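Local coordinates for protein secreted effector CSEP0064 (Blumeria graminis f. sp. hordei, PDB 6FMB) that binds host RNA without cleaving it, protecting plant ribosomal RNA from degradation induced by ribosome-inactivating proteins and so raising susceptibility to infection, at residues P36-I41 against E50-P55. Numbering follows the deposited sequence.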
loop_
_atom_site.group_PDB
_atom_site.type_symbol
_atom_site.label_atom_id
_atom_site.label_comp_id
_atom_site.label_asym_id
_atom_site.label_seq_id
_atom_site.Cartn_x
_atom_site.Cartn_y
_atom_site.Cartn_z
ATOM N N PRO A 36 2.023 -8.294 5.980
ATOM C CA PRO A 36 2.108 -8.019 4.546
ATOM C C PRO A 36 2.314 -9.252 3.673
ATOM O O PRO A 36 2.847 -10.273 4.138
ATOM C CB PRO A 36 3.378 -7.149 4.466
ATOM C CG PRO A 36 4.252 -7.707 5.557
ATOM C CD PRO A 36 3.284 -7.986 6.671
ATOM N N ALA A 37 1.930 -9.134 2.404
ATOM C CA ALA A 37 2.417 -10.061 1.390
ATOM C C ALA A 37 3.837 -9.628 1.024
ATOM O O ALA A 37 4.165 -8.426 1.072
ATOM C CB ALA A 37 1.528 -10.062 0.148
ATOM N N THR A 38 4.677 -10.591 0.633
ATOM C CA THR A 38 6.049 -10.293 0.242
ATOM C C THR A 38 6.319 -10.784 -1.172
ATOM O O THR A 38 5.789 -11.812 -1.625
ATOM C CB THR A 38 7.088 -10.917 1.193
ATOM O OG1 THR A 38 7.019 -12.346 1.128
ATOM C CG2 THR A 38 6.862 -10.460 2.618
ATOM N N PHE A 39 7.166 -10.036 -1.868
ATOM C CA PHE A 39 7.601 -10.345 -3.231
ATOM C C PHE A 39 9.111 -10.242 -3.219
ATOM O O PHE A 39 9.661 -9.142 -3.211
ATOM C CB PHE A 39 6.993 -9.376 -4.253
ATOM C CG PHE A 39 5.496 -9.391 -4.264
ATOM C CD1 PHE A 39 4.763 -8.611 -3.372
ATOM C CD2 PHE A 39 4.803 -10.187 -5.167
ATOM C CE1 PHE A 39 3.371 -8.639 -3.380
ATOM C CE2 PHE A 39 3.419 -10.198 -5.193
ATOM C CZ PHE A 39 2.702 -9.432 -4.292
ATOM N N ILE A 40 9.767 -11.402 -3.173
ATOM C CA ILE A 40 11.209 -11.468 -2.967
ATOM C C ILE A 40 11.946 -11.685 -4.299
ATOM O O ILE A 40 11.356 -11.714 -5.373
ATOM C CB ILE A 40 11.574 -12.542 -1.883
ATOM C CG1 ILE A 40 11.219 -13.979 -2.327
ATOM C CG2 ILE A 40 10.888 -12.205 -0.554
ATOM C CD1 ILE A 40 11.952 -15.046 -1.526
ATOM N N ILE A 41 13.261 -11.804 -4.213
ATOM C CA ILE A 41 14.097 -12.034 -5.378
ATOM C C ILE A 41 13.585 -13.243 -6.179
ATOM O O ILE A 41 13.215 -14.277 -5.613
ATOM C CB ILE A 41 15.593 -12.164 -4.977
ATOM C CG1 ILE A 41 16.500 -12.161 -6.214
ATOM C CG2 ILE A 41 15.839 -13.404 -4.112
ATOM C CD1 ILE A 41 17.964 -11.962 -5.873
ATOM N N GLU A 50 13.024 -6.108 -2.566
ATOM C CA GLU A 50 11.838 -6.710 -1.957
ATOM C C GLU A 50 10.681 -5.715 -1.950
ATOM O O GLU A 50 10.856 -4.560 -1.558
ATOM C CB GLU A 50 12.120 -7.188 -0.524
ATOM C CG GLU A 50 10.918 -7.827 0.161
ATOM C CD GLU A 50 11.215 -8.410 1.552
ATOM O OE1 GLU A 50 12.144 -9.153 1.705
ATOM O OE2 GLU A 50 10.464 -8.102 2.477
ATOM N N VAL A 51 9.511 -6.175 -2.389
ATOM C CA VAL A 51 8.283 -5.375 -2.368
ATOM C C VAL A 51 7.290 -6.035 -1.405
ATOM O O VAL A 51 7.237 -7.273 -1.291
ATOM C CB VAL A 51 7.703 -5.229 -3.799
ATOM C CG1 VAL A 51 6.273 -4.703 -3.791
ATOM C CG2 VAL A 51 8.581 -4.297 -4.613
ATOM N N ARG A 52 6.522 -5.201 -0.714
ATOM C CA ARG A 52 5.499 -5.652 0.208
ATOM C C ARG A 52 4.165 -4.971 -0.085
ATOM O O ARG A 52 4.102 -3.806 -0.513
ATOM C CB ARG A 52 5.926 -5.410 1.658
ATOM C CG ARG A 52 7.066 -6.316 2.085
ATOM C CD ARG A 52 7.461 -6.118 3.529
ATOM N NE ARG A 52 8.388 -7.163 3.936
ATOM C CZ ARG A 52 8.514 -7.649 5.166
ATOM N NH1 ARG A 52 7.845 -7.124 6.172
ATOM N NH2 ARG A 52 9.361 -8.646 5.378
ATOM N N GLN A 53 3.095 -5.735 0.162
ATOM C CA GLN A 53 1.713 -5.278 0.051
ATOM C C GLN A 53 1.139 -5.089 1.455
ATOM O O GLN A 53 1.214 -6.015 2.265
ATOM C CB GLN A 53 0.859 -6.280 -0.720
ATOM C CG GLN A 53 -0.580 -5.814 -0.976
ATOM C CD GLN A 53 -1.647 -6.870 -0.811
ATOM O OE1 GLN A 53 -1.374 -7.969 -0.373
ATOM N NE2 GLN A 53 -2.887 -6.510 -1.125
ATOM N N PHE A 54 0.573 -3.900 1.739
ATOM C CA PHE A 54 -0.011 -3.662 3.062
ATOM C C PHE A 54 -1.258 -2.816 2.877
ATOM O O PHE A 54 -1.254 -1.859 2.087
ATOM C CB PHE A 54 0.999 -2.987 4.008
ATOM C CG PHE A 54 0.595 -3.051 5.462
ATOM C CD1 PHE A 54 0.900 -4.166 6.244
ATOM C CD2 PHE A 54 -0.093 -2.001 6.070
ATOM C CE1 PHE A 54 0.494 -4.251 7.564
ATOM C CE2 PHE A 54 -0.483 -2.082 7.405
ATOM C CZ PHE A 54 -0.182 -3.212 8.151
ATOM N N PRO A 55 -2.353 -3.149 3.586
ATOM C CA PRO A 55 -3.576 -2.382 3.371
ATOM C C PRO A 55 -3.514 -0.951 3.925
ATOM O O PRO A 55 -2.702 -0.643 4.813
ATOM C CB PRO A 55 -4.657 -3.218 4.106
ATOM C CG PRO A 55 -4.071 -4.591 4.239
ATOM C CD PRO A 55 -2.619 -4.294 4.495
#
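Thr38 and Arg52 form a non-hydrogen-bonded antiparallel pair whose side chains lie side by side on the same face of the sheet and point the same way. The Thr38 methyl CG2 lies over one face of the guanidinium, 3.9 Å from Arg52 NE. Pro36 flanks the same arginine, its CG 3.7 Å from Arg52 NH1. Arg52 is extended from CG to NE, and its plane is fixed from several directions: Glu50 OE2 sits at the guanidinium edge, gripping NE in a salt bridge of 2.7 Å and NH2 more weakly, while NH1 hydrogen-bonds to the carbonyl oxygens of Ala24 and Tyr27, which ties strand 51-56 to the end of helix 14-24 and the loop after it.

The other face of the sheet carries Ala37, Phe39, Val51 and Gln53. A chi1 of -59° sets Phe39 CG beside the backbone N, and the ring presents its edge to Val51 O, which lies in its plane, 3.5 Å from Phe39 CD1; Gln53 CB is also at the edge. Val51 O accepts the hydrogen bond from Phe39 N (2.8 Å), nearly in line with its C=O bond. The Gln53 chain bends at chi2 (-139°), which places CD; Gln53 OE1 lies 3.6 Å from Ala37 CB. Paired backbone bonds join Ala37 with Gln53 and Phe39 with Val51; Gln53 N to Ala37 O measures 3.0 Å.

Strand 37-39 is an outermost strand of the sheet, paired with strand 51-56, which bonds on its other edge to strand 70-75. The arrangement is a long-looped antiparallel beta hairpin, forming one margin of the four-stranded antiparallel sheet that packs with helix 14-24 in the RNase-like alpha+beta fold of this non-catalytic effector.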